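Local coordinates for glycosyl hydrolase family 2, TIM barrel domain protein (Parabacteroides merdae ATCC 43184, PDB 6DXU), which probably hydrolyses beta-glucuronides as a gut bacterial beta-glucuronidase of glycoside hydrolase family 2, at residues D[323-335]-D[360-374]. Residues are numbered along the deposited sequence; the frame is centred on the assembly and turned at random.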
# COMPACT_ATOMS: atom_id res chain seq x y z
N LYS D 323 -22.50 -48.05 -22.70
CA LYS D 323 -23.86 -48.09 -23.24
C LYS D 323 -24.44 -46.69 -23.32
O LYS D 323 -24.22 -45.86 -22.43
CB LYS D 323 -24.75 -48.98 -22.38
CG LYS D 323 -24.18 -50.38 -22.19
CD LYS D 323 -24.96 -51.19 -21.18
CE LYS D 323 -24.32 -52.54 -20.93
NZ LYS D 323 -25.32 -53.48 -20.33
N ARG D 324 -25.19 -46.42 -24.39
CA ARG D 324 -25.78 -45.11 -24.59
C ARG D 324 -26.71 -44.78 -23.43
O ARG D 324 -27.55 -45.60 -23.04
CB ARG D 324 -26.54 -45.05 -25.91
CG ARG D 324 -27.01 -43.65 -26.30
CD ARG D 324 -28.45 -43.34 -25.90
NE ARG D 324 -28.80 -41.97 -26.26
CZ ARG D 324 -29.98 -41.58 -26.75
NH1 ARG D 324 -30.96 -42.47 -26.94
NH2 ARG D 324 -30.19 -40.31 -27.05
N LEU D 325 -26.56 -43.57 -22.89
CA LEU D 325 -27.40 -43.08 -21.80
C LEU D 325 -27.90 -41.68 -22.15
O LEU D 325 -27.10 -40.76 -22.31
CB LEU D 325 -26.63 -43.06 -20.47
CG LEU D 325 -27.42 -42.48 -19.29
CD1 LEU D 325 -28.57 -43.40 -18.87
CD2 LEU D 325 -26.47 -42.27 -18.11
N LEU D 326 -29.21 -41.55 -22.33
CA LEU D 326 -29.80 -40.23 -22.52
C LEU D 326 -29.79 -39.49 -21.19
O LEU D 326 -30.39 -39.96 -20.22
CB LEU D 326 -31.22 -40.36 -23.06
CG LEU D 326 -31.97 -39.04 -23.27
CD1 LEU D 326 -31.28 -38.20 -24.32
CD2 LEU D 326 -33.42 -39.31 -23.69
N LEU D 327 -29.10 -38.35 -21.14
CA LEU D 327 -29.06 -37.56 -19.92
C LEU D 327 -30.42 -36.90 -19.70
O LEU D 327 -30.92 -36.19 -20.58
CB LEU D 327 -27.94 -36.50 -19.99
CG LEU D 327 -26.54 -37.11 -20.11
CD1 LEU D 327 -25.51 -36.03 -20.39
CD2 LEU D 327 -26.17 -37.89 -18.85
N ARG D 328 -31.03 -37.20 -18.56
CA ARG D 328 -32.35 -36.71 -18.18
C ARG D 328 -32.12 -35.72 -17.05
O ARG D 328 -32.09 -36.09 -15.88
CB ARG D 328 -33.22 -37.87 -17.72
CG ARG D 328 -33.59 -38.83 -18.84
CD ARG D 328 -34.08 -40.15 -18.22
NE ARG D 328 -35.27 -40.71 -18.84
CZ ARG D 328 -35.42 -41.01 -20.13
NH1 ARG D 328 -34.43 -40.82 -21.00
NH2 ARG D 328 -36.58 -41.51 -20.56
N GLY D 329 -31.96 -34.46 -17.42
CA GLY D 329 -31.35 -33.53 -16.50
C GLY D 329 -32.24 -32.46 -15.91
O GLY D 329 -33.33 -32.18 -16.42
N THR D 330 -31.76 -31.84 -14.84
CA THR D 330 -32.39 -30.66 -14.28
C THR D 330 -31.28 -29.73 -13.80
O THR D 330 -30.09 -29.97 -14.08
CB THR D 330 -33.40 -31.05 -13.18
OG1 THR D 330 -34.14 -29.89 -12.78
CG2 THR D 330 -32.69 -31.65 -11.98
N HIS D 331 -31.65 -28.66 -13.12
CA HIS D 331 -30.72 -27.76 -12.46
C HIS D 331 -31.23 -27.49 -11.06
O HIS D 331 -32.40 -27.72 -10.75
CB HIS D 331 -30.57 -26.40 -13.14
CG HIS D 331 -30.02 -26.43 -14.53
ND1 HIS D 331 -30.76 -26.85 -15.62
CD2 HIS D 331 -28.85 -25.97 -15.03
CE1 HIS D 331 -30.04 -26.69 -16.72
NE2 HIS D 331 -28.88 -26.15 -16.39
N ARG D 332 -30.37 -26.91 -10.23
CA ARG D 332 -30.86 -26.40 -8.96
C ARG D 332 -30.02 -25.20 -8.55
O ARG D 332 -28.84 -25.10 -8.90
CB ARG D 332 -30.85 -27.48 -7.87
CG ARG D 332 -29.49 -27.77 -7.27
CD ARG D 332 -29.55 -28.83 -6.17
NE ARG D 332 -30.34 -28.42 -4.99
CZ ARG D 332 -29.86 -27.74 -3.94
NH1 ARG D 332 -28.58 -27.36 -3.90
NH2 ARG D 332 -30.66 -27.45 -2.92
N HIS D 333 -30.66 -24.27 -7.86
CA HIS D 333 -29.99 -23.23 -7.10
C HIS D 333 -30.02 -23.59 -5.61
O HIS D 333 -30.92 -24.31 -5.15
CB HIS D 333 -30.66 -21.87 -7.32
CG HIS D 333 -30.08 -21.08 -8.46
ND1 HIS D 333 -28.78 -20.62 -8.45
CD2 HIS D 333 -30.63 -20.67 -9.63
CE1 HIS D 333 -28.55 -19.96 -9.57
NE2 HIS D 333 -29.66 -19.97 -10.30
N GLU D 334 -29.02 -23.11 -4.88
CA GLU D 334 -29.05 -23.22 -3.42
C GLU D 334 -29.92 -22.09 -2.92
O GLU D 334 -29.46 -20.97 -2.67
CB GLU D 334 -27.65 -23.15 -2.83
CG GLU D 334 -26.79 -24.33 -3.19
CD GLU D 334 -25.49 -24.36 -2.40
OE1 GLU D 334 -24.82 -25.41 -2.40
OE2 GLU D 334 -25.15 -23.36 -1.73
N ASP D 335 -31.21 -22.38 -2.79
CA ASP D 335 -32.21 -21.39 -2.41
C ASP D 335 -33.46 -22.14 -1.97
O ASP D 335 -33.80 -23.15 -2.58
CB ASP D 335 -32.53 -20.46 -3.59
CG ASP D 335 -33.55 -19.39 -3.25
OD1 ASP D 335 -33.32 -18.65 -2.26
OD2 ASP D 335 -34.54 -19.25 -4.00
N VAL D 360 -34.61 -38.15 -12.56
CA VAL D 360 -33.42 -37.40 -12.96
C VAL D 360 -32.19 -38.30 -12.91
O VAL D 360 -31.98 -39.04 -11.94
CB VAL D 360 -33.25 -36.17 -12.05
CG1 VAL D 360 -31.88 -35.48 -12.26
CG2 VAL D 360 -34.40 -35.19 -12.26
N ASN D 361 -31.34 -38.22 -13.94
CA ASN D 361 -30.03 -38.87 -13.87
C ASN D 361 -28.88 -37.90 -14.14
O ASN D 361 -27.73 -38.34 -14.26
CB ASN D 361 -29.94 -40.08 -14.82
CG ASN D 361 -30.00 -39.70 -16.31
OD1 ASN D 361 -29.72 -38.57 -16.70
ND2 ASN D 361 -30.39 -40.67 -17.14
N PHE D 362 -29.16 -36.60 -14.25
CA PHE D 362 -28.14 -35.62 -14.59
C PHE D 362 -28.55 -34.28 -14.01
O PHE D 362 -29.73 -33.92 -14.03
CB PHE D 362 -27.96 -35.50 -16.11
CG PHE D 362 -27.05 -34.39 -16.55
CD1 PHE D 362 -25.72 -34.36 -16.16
CD2 PHE D 362 -27.53 -33.37 -17.35
CE1 PHE D 362 -24.88 -33.32 -16.57
CE2 PHE D 362 -26.72 -32.33 -17.76
CZ PHE D 362 -25.39 -32.30 -17.37
N ILE D 363 -27.58 -33.53 -13.49
CA ILE D 363 -27.89 -32.20 -12.96
C ILE D 363 -26.73 -31.27 -13.27
O ILE D 363 -25.55 -31.64 -13.16
CB ILE D 363 -28.20 -32.24 -11.45
CG1 ILE D 363 -28.74 -30.88 -10.97
CG2 ILE D 363 -26.98 -32.67 -10.63
CD1 ILE D 363 -29.30 -30.90 -9.54
N ARG D 364 -27.07 -30.06 -13.68
CA ARG D 364 -26.12 -28.95 -13.72
C ARG D 364 -26.40 -28.09 -12.50
O ARG D 364 -27.54 -27.64 -12.31
CB ARG D 364 -26.27 -28.17 -15.03
CG ARG D 364 -25.46 -26.86 -15.13
CD ARG D 364 -25.56 -26.29 -16.53
NE ARG D 364 -25.03 -24.94 -16.63
CZ ARG D 364 -25.72 -23.86 -16.99
NH1 ARG D 364 -27.01 -23.95 -17.28
NH2 ARG D 364 -25.11 -22.68 -17.06
N LEU D 365 -25.39 -27.89 -11.66
CA LEU D 365 -25.61 -27.35 -10.31
C LEU D 365 -25.69 -25.82 -10.32
O LEU D 365 -24.97 -25.12 -9.62
CB LEU D 365 -24.53 -27.85 -9.36
CG LEU D 365 -24.60 -29.36 -9.09
CD1 LEU D 365 -23.43 -29.84 -8.24
CD2 LEU D 365 -25.92 -29.69 -8.39
N GLY D 366 -26.64 -25.31 -11.12
CA GLY D 366 -26.77 -23.87 -11.22
C GLY D 366 -25.51 -23.29 -11.80
O GLY D 366 -24.87 -23.89 -12.67
N HIS D 367 -25.11 -22.13 -11.30
CA HIS D 367 -23.98 -21.41 -11.87
C HIS D 367 -22.77 -21.38 -10.93
O HIS D 367 -21.92 -20.49 -11.06
CB HIS D 367 -24.40 -19.99 -12.25
CG HIS D 367 -25.55 -19.96 -13.21
ND1 HIS D 367 -25.55 -20.67 -14.39
CD2 HIS D 367 -26.75 -19.33 -13.15
CE1 HIS D 367 -26.69 -20.47 -15.02
NE2 HIS D 367 -27.44 -19.66 -14.29
N TYR D 368 -22.65 -22.34 -10.02
CA TYR D 368 -21.56 -22.27 -9.05
C TYR D 368 -21.35 -23.63 -8.39
O TYR D 368 -22.18 -24.54 -8.49
CB TYR D 368 -21.82 -21.18 -7.99
CG TYR D 368 -23.27 -21.17 -7.55
CD1 TYR D 368 -23.75 -22.13 -6.67
CD2 TYR D 368 -24.16 -20.19 -8.02
CE1 TYR D 368 -25.10 -22.13 -6.27
CE2 TYR D 368 -25.50 -20.19 -7.63
CZ TYR D 368 -25.96 -21.15 -6.75
OH TYR D 368 -27.31 -21.14 -6.37
N GLN D 369 -20.19 -23.75 -7.73
CA GLN D 369 -19.91 -24.92 -6.90
C GLN D 369 -20.95 -25.00 -5.79
O GLN D 369 -21.32 -23.98 -5.19
CB GLN D 369 -18.51 -24.81 -6.31
CG GLN D 369 -18.15 -25.94 -5.33
CD GLN D 369 -16.74 -25.79 -4.75
OE1 GLN D 369 -15.89 -25.07 -5.30
NE2 GLN D 369 -16.50 -26.47 -3.64
N GLN D 370 -21.43 -26.20 -5.50
CA GLN D 370 -22.48 -26.33 -4.50
C GLN D 370 -21.97 -27.10 -3.30
O GLN D 370 -20.87 -27.65 -3.31
CB GLN D 370 -23.73 -26.97 -5.12
CG GLN D 370 -24.41 -26.00 -6.09
CD GLN D 370 -25.88 -26.29 -6.33
OE1 GLN D 370 -26.45 -27.23 -5.76
NE2 GLN D 370 -26.51 -25.48 -7.17
N SER D 371 -22.76 -27.08 -2.22
CA SER D 371 -22.41 -27.80 -1.00
C SER D 371 -21.95 -29.22 -1.30
O SER D 371 -22.56 -29.93 -2.11
CB SER D 371 -23.63 -27.86 -0.07
OG SER D 371 -23.42 -28.79 0.97
N GLU D 372 -20.90 -29.67 -0.60
CA GLU D 372 -20.46 -31.05 -0.78
C GLU D 372 -21.54 -32.06 -0.38
O GLU D 372 -21.49 -33.21 -0.83
CB GLU D 372 -19.18 -31.33 -0.00
CG GLU D 372 -18.55 -32.70 -0.40
CD GLU D 372 -17.04 -32.66 -0.55
OE1 GLU D 372 -16.37 -31.91 0.20
OE2 GLU D 372 -16.51 -33.37 -1.44
N ILE D 373 -22.49 -31.68 0.47
CA ILE D 373 -23.62 -32.56 0.77
C ILE D 373 -24.37 -32.92 -0.51
O ILE D 373 -24.77 -34.08 -0.71
CB ILE D 373 -24.55 -31.89 1.80
CG1 ILE D 373 -23.83 -31.74 3.15
CG2 ILE D 373 -25.86 -32.70 1.97
CD1 ILE D 373 -24.54 -30.78 4.10
N ILE D 374 -24.55 -31.94 -1.40
CA ILE D 374 -25.21 -32.18 -2.67
C ILE D 374 -24.40 -33.17 -3.51
O ILE D 374 -24.94 -34.12 -4.08
CB ILE D 374 -25.43 -30.87 -3.43
CG1 ILE D 374 -26.35 -29.92 -2.64
CG2 ILE D 374 -26.01 -31.14 -4.84
CD1 ILE D 374 -27.78 -30.47 -2.42
O HOH W 1 -28.11 -19.23 -4.57
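Thr330 N donates to Phe362 O and Thr330 O receives Arg364 N, the parallel pairing of strands 327-331 and 362-364, which helix 345-357 links as a right-handed beta-alpha-beta unit of the TIM barrel. At the start of the pair, Asn361 takes over the ladder with its side chain: OD1 accepts from Arg328 N at 2.7 Å, while ND2 points at Leu326 O almost straight, at 173°. Its CG sits between backbone N and carbonyl carbon (chi1 66°), which turns the amide back toward the neighbouring strand.

On one face of the pair Leu327 lays CD1 over the Phe362 ring, and a side chain at Gly329 would run into Phe362 CD2; on the other, Thr330 CG2 rests against both methyls of Val360.

At the C-terminal end of the strands the contact turns polar. Arg364 NH1 reaches His331 NE2 at 3.0 Å, the ring and guanidinium planes nearly perpendicular at 82°; the same NH1 also bridges to Glu514, and His331 ND1 is taken by Tyr590 O. Past the strands, Gln370 grips Arg332 twice, OE1 receiving NH1 at 2.8 Å in the guanidinium plane and NE2 giving to the backbone O from above its carbonyl plane. Ile374 CD1 lies over a face of that guanidinium, and Glu351 pairs with its NE. An alanine in place of Gln370 would remove both bonds and is likely to leave Arg332 NH1 without this acceptor and its guanidinium less firmly set in rotation.

Tyr368 OH is shared: Glu334 N donates to it at 3.0 Å, a water bridges it to Glu334 O, and His333 ND1 meets it at 2.6 Å. Glu334, whose OE2 pairs with Arg192, stretches out to the start of helix 372-381, where Ser371 N, 2.7 Å from OE1, comes in nearly along the carboxylate C-O axis.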